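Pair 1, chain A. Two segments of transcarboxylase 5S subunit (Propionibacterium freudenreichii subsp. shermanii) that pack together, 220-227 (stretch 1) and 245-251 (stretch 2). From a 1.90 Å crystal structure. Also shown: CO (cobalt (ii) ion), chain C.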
# COMPACT_ATOMS: atom_id res chain seq x y z
N LYS A 220 10.62 12.78 27.57
CA LYS A 220 9.51 13.74 27.61
C LYS A 220 9.42 14.50 26.28
O LYS A 220 8.45 15.21 26.03
CB LYS A 220 9.70 14.76 28.74
CG LYS A 220 10.88 15.72 28.51
CD LYS A 220 10.99 16.77 29.61
CE LYS A 220 12.09 17.78 29.33
NZ LYS A 220 13.43 17.13 29.19
N THR A 221 10.45 14.39 25.44
CA THR A 221 10.44 15.10 24.15
C THR A 221 9.37 14.48 23.24
O THR A 221 9.47 13.32 22.86
CB THR A 221 11.81 14.99 23.44
OG1 THR A 221 12.85 15.43 24.33
CG2 THR A 221 11.84 15.85 22.19
N GLN A 222 8.34 15.26 22.90
CA GLN A 222 7.26 14.75 22.05
C GLN A 222 7.67 14.80 20.58
O GLN A 222 8.04 15.85 20.05
CB GLN A 222 5.95 15.54 22.23
CG GLN A 222 4.89 15.08 21.22
CD GLN A 222 3.53 15.75 21.36
OE1 GLN A 222 2.73 15.74 20.43
NE2 GLN A 222 3.26 16.31 22.54
N ILE A 223 7.59 13.66 19.92
CA ILE A 223 7.92 13.57 18.49
C ILE A 223 6.74 12.99 17.72
O ILE A 223 6.16 11.98 18.12
CB ILE A 223 9.15 12.67 18.25
CG1 ILE A 223 10.36 13.21 19.03
CG2 ILE A 223 9.47 12.65 16.77
CD1 ILE A 223 11.52 12.24 19.11
N ASN A 224 6.36 13.67 16.65
CA ASN A 224 5.26 13.25 15.76
C ASN A 224 5.89 12.87 14.41
O ASN A 224 6.67 13.64 13.86
CB ASN A 224 4.28 14.41 15.53
CG ASN A 224 3.42 14.73 16.75
OD1 ASN A 224 2.27 15.14 16.62
ND2 ASN A 224 3.98 14.58 17.94
N LEU A 225 5.57 11.70 13.88
CA LEU A 225 6.17 11.29 12.60
C LEU A 225 5.14 11.41 11.48
O LEU A 225 4.02 10.90 11.59
CB LEU A 225 6.70 9.86 12.70
CG LEU A 225 7.29 9.24 11.43
CD1 LEU A 225 8.51 10.04 10.98
CD2 LEU A 225 7.66 7.78 11.71
N HIS A 226 5.53 12.09 10.41
CA HIS A 226 4.68 12.31 9.23
C HIS A 226 5.37 11.68 8.02
O HIS A 226 6.33 12.23 7.48
CB HIS A 226 4.50 13.82 8.98
CG HIS A 226 3.64 14.15 7.79
ND1 HIS A 226 2.26 14.17 7.85
CD2 HIS A 226 3.97 14.44 6.51
CE1 HIS A 226 1.78 14.47 6.65
NE2 HIS A 226 2.80 14.64 5.82
N CYS A 227 4.88 10.52 7.59
CA CYS A 227 5.49 9.85 6.43
C CYS A 227 4.43 9.60 5.35
O CYS A 227 3.32 9.18 5.65
CB CYS A 227 6.01 8.45 6.80
SG CYS A 227 7.55 8.35 7.69
N GLY A 245 10.06 4.78 20.32
CA GLY A 245 9.42 5.70 21.25
C GLY A 245 8.65 6.89 20.70
O GLY A 245 8.33 7.81 21.46
N VAL A 246 8.33 6.90 19.41
CA VAL A 246 7.59 8.04 18.84
C VAL A 246 6.24 8.18 19.54
O VAL A 246 5.57 7.20 19.86
CB VAL A 246 7.44 7.90 17.31
CG1 VAL A 246 6.29 6.93 16.95
CG2 VAL A 246 7.21 9.28 16.70
N ASP A 247 5.83 9.43 19.76
CA ASP A 247 4.60 9.72 20.51
C ASP A 247 3.34 9.69 19.64
O ASP A 247 2.30 9.21 20.09
CB ASP A 247 4.73 11.10 21.16
CG ASP A 247 5.93 11.17 22.08
OD1 ASP A 247 5.77 10.85 23.27
OD2 ASP A 247 7.04 11.52 21.61
N VAL A 248 3.43 10.20 18.41
CA VAL A 248 2.26 10.29 17.52
C VAL A 248 2.68 10.00 16.08
O VAL A 248 3.76 10.40 15.66
CB VAL A 248 1.67 11.74 17.52
CG1 VAL A 248 0.47 11.84 16.53
CG2 VAL A 248 1.27 12.18 18.93
N VAL A 249 1.83 9.30 15.31
CA VAL A 249 2.14 9.08 13.89
C VAL A 249 0.95 9.57 13.05
O VAL A 249 -0.19 9.50 13.51
CB VAL A 249 2.46 7.58 13.58
CG1 VAL A 249 3.75 7.15 14.33
CG2 VAL A 249 1.30 6.69 13.99
N ASP A 250 1.23 10.13 11.87
CA ASP A 250 0.18 10.66 10.98
C ASP A 250 -0.26 9.59 9.98
O ASP A 250 0.57 8.90 9.39
CB ASP A 250 0.67 11.87 10.17
CG ASP A 250 1.10 13.04 11.03
OD1 ASP A 250 1.06 12.92 12.27
OD2 ASP A 250 1.47 14.08 10.44
N THR A 251 -1.58 9.46 9.79
CA THR A 251 -2.13 8.48 8.85
C THR A 251 -3.37 9.06 8.18
O THR A 251 -3.89 10.10 8.58
CB THR A 251 -2.53 7.16 9.58
OG1 THR A 251 -3.57 7.45 10.53
CG2 THR A 251 -1.33 6.56 10.33
CO CO C . 2.67 15.55 3.84
O HOH W 1 0.69 15.14 14.29
O HOH W 2 3.35 9.12 9.48
O HOH W 3 1.60 7.60 7.04
O HOH W 4 2.36 16.72 1.93

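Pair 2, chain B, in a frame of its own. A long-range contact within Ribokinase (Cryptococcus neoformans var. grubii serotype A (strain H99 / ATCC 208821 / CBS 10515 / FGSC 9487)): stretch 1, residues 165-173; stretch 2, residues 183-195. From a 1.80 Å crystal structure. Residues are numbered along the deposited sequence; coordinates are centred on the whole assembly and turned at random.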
# COMPACT_ATOMS: atom_id res chain seq x y z
N PRO B 165 0.55 -0.28 21.14
CA PRO B 165 1.20 0.12 19.89
C PRO B 165 2.67 -0.27 19.88
O PRO B 165 3.35 -0.22 20.90
CB PRO B 165 1.04 1.65 19.87
CG PRO B 165 -0.05 1.95 20.83
CD PRO B 165 -0.00 0.88 21.88
N LEU B 166 3.16 -0.64 18.70
CA LEU B 166 4.59 -0.84 18.58
C LEU B 166 5.30 0.49 18.68
O LEU B 166 4.72 1.55 18.46
CB LEU B 166 4.95 -1.48 17.23
CG LEU B 166 4.77 -3.00 17.14
CD1 LEU B 166 3.33 -3.43 17.30
CD2 LEU B 166 5.29 -3.44 15.80
N THR B 167 6.60 0.43 18.96
CA THR B 167 7.46 1.60 18.81
C THR B 167 7.90 1.65 17.36
O THR B 167 8.62 0.76 16.90
CB THR B 167 8.65 1.49 19.75
OG1 THR B 167 8.20 1.46 21.11
CG2 THR B 167 9.56 2.69 19.55
N SER B 168 7.46 2.66 16.63
CA SER B 168 7.77 2.74 15.21
C SER B 168 8.77 3.86 14.96
O SER B 168 8.69 4.92 15.58
CB SER B 168 6.51 2.97 14.39
OG SER B 168 5.82 4.08 14.94
N VAL B 169 9.68 3.63 14.01
CA VAL B 169 10.80 4.52 13.72
C VAL B 169 10.85 4.68 12.21
O VAL B 169 10.86 3.69 11.48
CB VAL B 169 12.12 3.93 14.26
CG1 VAL B 169 13.28 4.86 13.96
CG2 VAL B 169 12.03 3.68 15.76
N PHE B 170 10.84 5.93 11.74
CA PHE B 170 10.73 6.20 10.30
C PHE B 170 11.87 7.10 9.86
O PHE B 170 12.17 8.09 10.53
CB PHE B 170 9.39 6.86 10.03
CG PHE B 170 9.17 7.33 8.61
CD1 PHE B 170 9.32 6.48 7.53
CD2 PHE B 170 8.69 8.62 8.39
CE1 PHE B 170 9.05 6.91 6.24
CE2 PHE B 170 8.45 9.07 7.10
CZ PHE B 170 8.60 8.20 6.02
N ASN B 171 12.49 6.77 8.73
CA ASN B 171 13.54 7.58 8.12
C ASN B 171 13.07 7.91 6.70
O ASN B 171 12.99 7.01 5.84
CB ASN B 171 14.84 6.76 8.13
CG ASN B 171 16.02 7.43 7.43
OD1 ASN B 171 16.80 6.74 6.76
ND2 ASN B 171 16.19 8.74 7.61
N PRO B 172 12.67 9.15 6.42
CA PRO B 172 12.03 9.42 5.10
C PRO B 172 13.04 9.55 3.96
O PRO B 172 13.36 10.64 3.47
CB PRO B 172 11.29 10.73 5.34
CG PRO B 172 12.15 11.45 6.44
CD PRO B 172 12.67 10.33 7.32
N SER B 173 13.56 8.40 3.54
CA SER B 173 14.62 8.36 2.52
C SER B 173 14.27 7.31 1.48
O SER B 173 14.13 6.12 1.83
CB SER B 173 15.98 8.04 3.15
OG SER B 173 16.96 7.91 2.12
N GLU B 183 0.12 14.44 4.36
CA GLU B 183 -0.96 13.48 4.58
C GLU B 183 -0.50 12.26 5.37
O GLU B 183 -1.32 11.37 5.64
CB GLU B 183 -1.53 13.03 3.23
CG GLU B 183 -2.31 14.17 2.55
CD GLU B 183 -2.36 14.05 1.04
OE1 GLU B 183 -2.36 12.90 0.54
OE2 GLU B 183 -2.40 15.11 0.37
N PHE B 184 0.78 12.20 5.70
CA PHE B 184 1.35 11.05 6.39
C PHE B 184 0.77 10.92 7.79
O PHE B 184 0.50 11.92 8.47
CB PHE B 184 2.87 11.24 6.41
CG PHE B 184 3.65 10.00 6.75
CD1 PHE B 184 4.06 9.13 5.74
CD2 PHE B 184 4.03 9.75 8.05
CE1 PHE B 184 4.80 8.00 6.03
CE2 PHE B 184 4.81 8.62 8.37
CZ PHE B 184 5.18 7.75 7.36
N PRO B 185 0.50 9.68 8.25
CA PRO B 185 -0.14 9.47 9.57
C PRO B 185 0.86 9.59 10.71
O PRO B 185 1.21 8.62 11.37
CB PRO B 185 -0.73 8.06 9.43
CG PRO B 185 0.29 7.36 8.55
CD PRO B 185 0.68 8.41 7.52
N TRP B 186 1.37 10.81 10.91
CA TRP B 186 2.37 11.05 11.95
C TRP B 186 1.90 10.60 13.32
O TRP B 186 2.74 10.27 14.17
CB TRP B 186 2.70 12.54 12.01
CG TRP B 186 3.27 12.99 10.68
CD1 TRP B 186 2.65 13.80 9.77
CD2 TRP B 186 4.54 12.64 10.13
NE1 TRP B 186 3.47 13.97 8.68
CE2 TRP B 186 4.64 13.28 8.87
CE3 TRP B 186 5.62 11.85 10.57
CZ2 TRP B 186 5.77 13.16 8.04
CZ3 TRP B 186 6.75 11.74 9.75
CH2 TRP B 186 6.81 12.39 8.49
N LYS B 187 0.59 10.61 13.58
CA LYS B 187 0.15 10.24 14.92
C LYS B 187 0.54 8.82 15.29
O LYS B 187 0.59 8.51 16.48
CB LYS B 187 -1.37 10.41 15.06
CG LYS B 187 -2.18 9.54 14.13
CD LYS B 187 -3.66 9.78 14.29
CE LYS B 187 -4.44 9.00 13.26
NZ LYS B 187 -5.90 9.23 13.41
N HIS B 188 0.80 7.94 14.31
CA HIS B 188 1.17 6.54 14.59
C HIS B 188 2.65 6.35 14.83
O HIS B 188 3.07 5.26 15.23
CB HIS B 188 0.75 5.63 13.42
CG HIS B 188 -0.73 5.56 13.23
ND1 HIS B 188 -1.60 5.42 14.29
CD2 HIS B 188 -1.49 5.61 12.12
CE1 HIS B 188 -2.84 5.40 13.84
NE2 HIS B 188 -2.80 5.50 12.52
N LEU B 189 3.46 7.38 14.59
CA LEU B 189 4.90 7.23 14.54
C LEU B 189 5.52 7.57 15.89
O LEU B 189 5.26 8.63 16.45
CB LEU B 189 5.48 8.16 13.47
CG LEU B 189 6.97 8.03 13.31
CD1 LEU B 189 7.29 6.64 12.75
CD2 LEU B 189 7.43 9.14 12.35
N SER B 190 6.38 6.67 16.39
CA SER B 190 7.04 6.98 17.67
C SER B 190 8.26 7.87 17.48
O SER B 190 8.49 8.77 18.30
CB SER B 190 7.47 5.70 18.39
OG SER B 190 6.42 4.73 18.42
N TRP B 191 9.07 7.59 16.46
CA TRP B 191 10.33 8.30 16.25
C TRP B 191 10.53 8.64 14.78
O TRP B 191 10.40 7.77 13.92
CB TRP B 191 11.53 7.47 16.71
CG TRP B 191 11.65 7.39 18.20
CD1 TRP B 191 11.25 6.36 19.01
CD2 TRP B 191 12.24 8.37 19.05
NE1 TRP B 191 11.56 6.66 20.33
CE2 TRP B 191 12.17 7.90 20.37
CE3 TRP B 191 12.82 9.63 18.81
CZ2 TRP B 191 12.66 8.62 21.45
CZ3 TRP B 191 13.32 10.35 19.88
CH2 TRP B 191 13.23 9.84 21.19
N LEU B 192 10.90 9.88 14.51
CA LEU B 192 11.35 10.30 13.19
C LEU B 192 12.86 10.49 13.24
O LEU B 192 13.36 11.20 14.12
CB LEU B 192 10.67 11.62 12.78
CG LEU B 192 11.23 12.36 11.55
CD1 LEU B 192 10.84 11.59 10.26
CD2 LEU B 192 10.69 13.79 11.51
N ILE B 193 13.58 9.89 12.30
CA ILE B 193 15.02 10.08 12.17
C ILE B 193 15.29 10.79 10.85
O ILE B 193 14.98 10.25 9.78
CB ILE B 193 15.80 8.76 12.22
CG1 ILE B 193 15.49 7.98 13.49
CG2 ILE B 193 17.32 9.05 12.19
CD1 ILE B 193 16.35 6.71 13.62
N VAL B 194 15.89 11.98 10.93
CA VAL B 194 16.23 12.79 9.76
C VAL B 194 17.62 13.37 9.94
O VAL B 194 18.14 13.45 11.05
CB VAL B 194 15.23 13.96 9.56
CG1 VAL B 194 13.89 13.42 9.05
CG2 VAL B 194 15.04 14.77 10.89
N ASN B 195 18.24 13.81 8.82
CA ASN B 195 19.36 14.74 8.88
C ASN B 195 18.82 16.15 8.70
O ASN B 195 17.63 16.35 8.49
CB ASN B 195 20.43 14.37 7.83
CG ASN B 195 19.90 14.39 6.40
OD1 ASN B 195 19.11 15.25 6.04
ND2 ASN B 195 20.32 13.42 5.58
O HOH W 5 3.70 2.80 16.10

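What backbone arrangement do the two pairs share? In each, two neighbouring strands run parallel, their directions 23° apart in pair 1 and 20° in pair 2, and 14 central residues superpose with an RMSD of 0.6 Å. Asn224(A) bridges Val248(A) as Val169(B) bridges Trp191(B), and the next bridge joins Leu225(A) to Val249(A), or Phe170(B) to Leu192(B). The ladder matches bond for bond: Leu225(A) N donates to Val248(A) O at 2.9 Å, and Asp250(A) N to Leu225(A) O at 2.9 Å; Phe170(B) N donates to Trp191(B) O at 2.9 Å, and Ile193(B) N to Phe170(B) O at 2.9 Å.

How is the first strand tied where the second begins? The CA atoms of Asp247(A) and Ser190(B) fall 0.1 Å apart after superposition, and each residue turns an m side chain toward the opposing strand to accept a backbone proton. Ile223(A) N reaches Asp247(A) OD2 at 2.8 Å, while Ser168(B) N reaches Ser190(B) OG at 2.9 Å. Carboxylate and hydroxyl thus do the same job. Pair 2 adds a bond in return, from Ser190(B) N to Ser168(B) OG at 3.0 Å; the matching Ile223(A) offers only hydrocarbon, and its CG2 lies 4.1 Å from Val246(A) CG2.

What fills the two faces of the sheet? Beside Leu225(A), packing is modest: its CB lies 4.1 Å from Val246(A) CG2 and 4.3 Å from Val249(A) CG1. Phe170(B), at the same position, buries far more surface. Its CB lies 3.4 Å from Leu189(B) CD1, and its ring forms an offset stack with Phe184(B), the planes 14° apart. On the other face, Asn224(A) ND2 donates to Gln222(A) OE1 at 3.0 Å, and Asn224(A) CG sits 3.5 Å from Val248(A) CB. The corresponding Val169(B) packs apolar instead, with CG2 3.9 Å from Trp191(B) CB and CG1 3.6 Å from Ile193(B) CD1.

How do the polar side chains that follow Leu225(A) and Phe170(B) differ? His226(A) and Asn171(B) match, and both donate across the gap. His226(A) ND1 gives its proton to the side chain of Asp250(A), with OD2 2.7 Å away near the ring plane, leaving NE2 to bind cobalt at 2.2 Å. Asn171(B) ND2 instead finds the backbone, at Ile193(B) O, 2.9 Å away. Ile193(B), in the place of Asp250(A), has no polar side-chain atom, and here the acceptor is its backbone carbonyl.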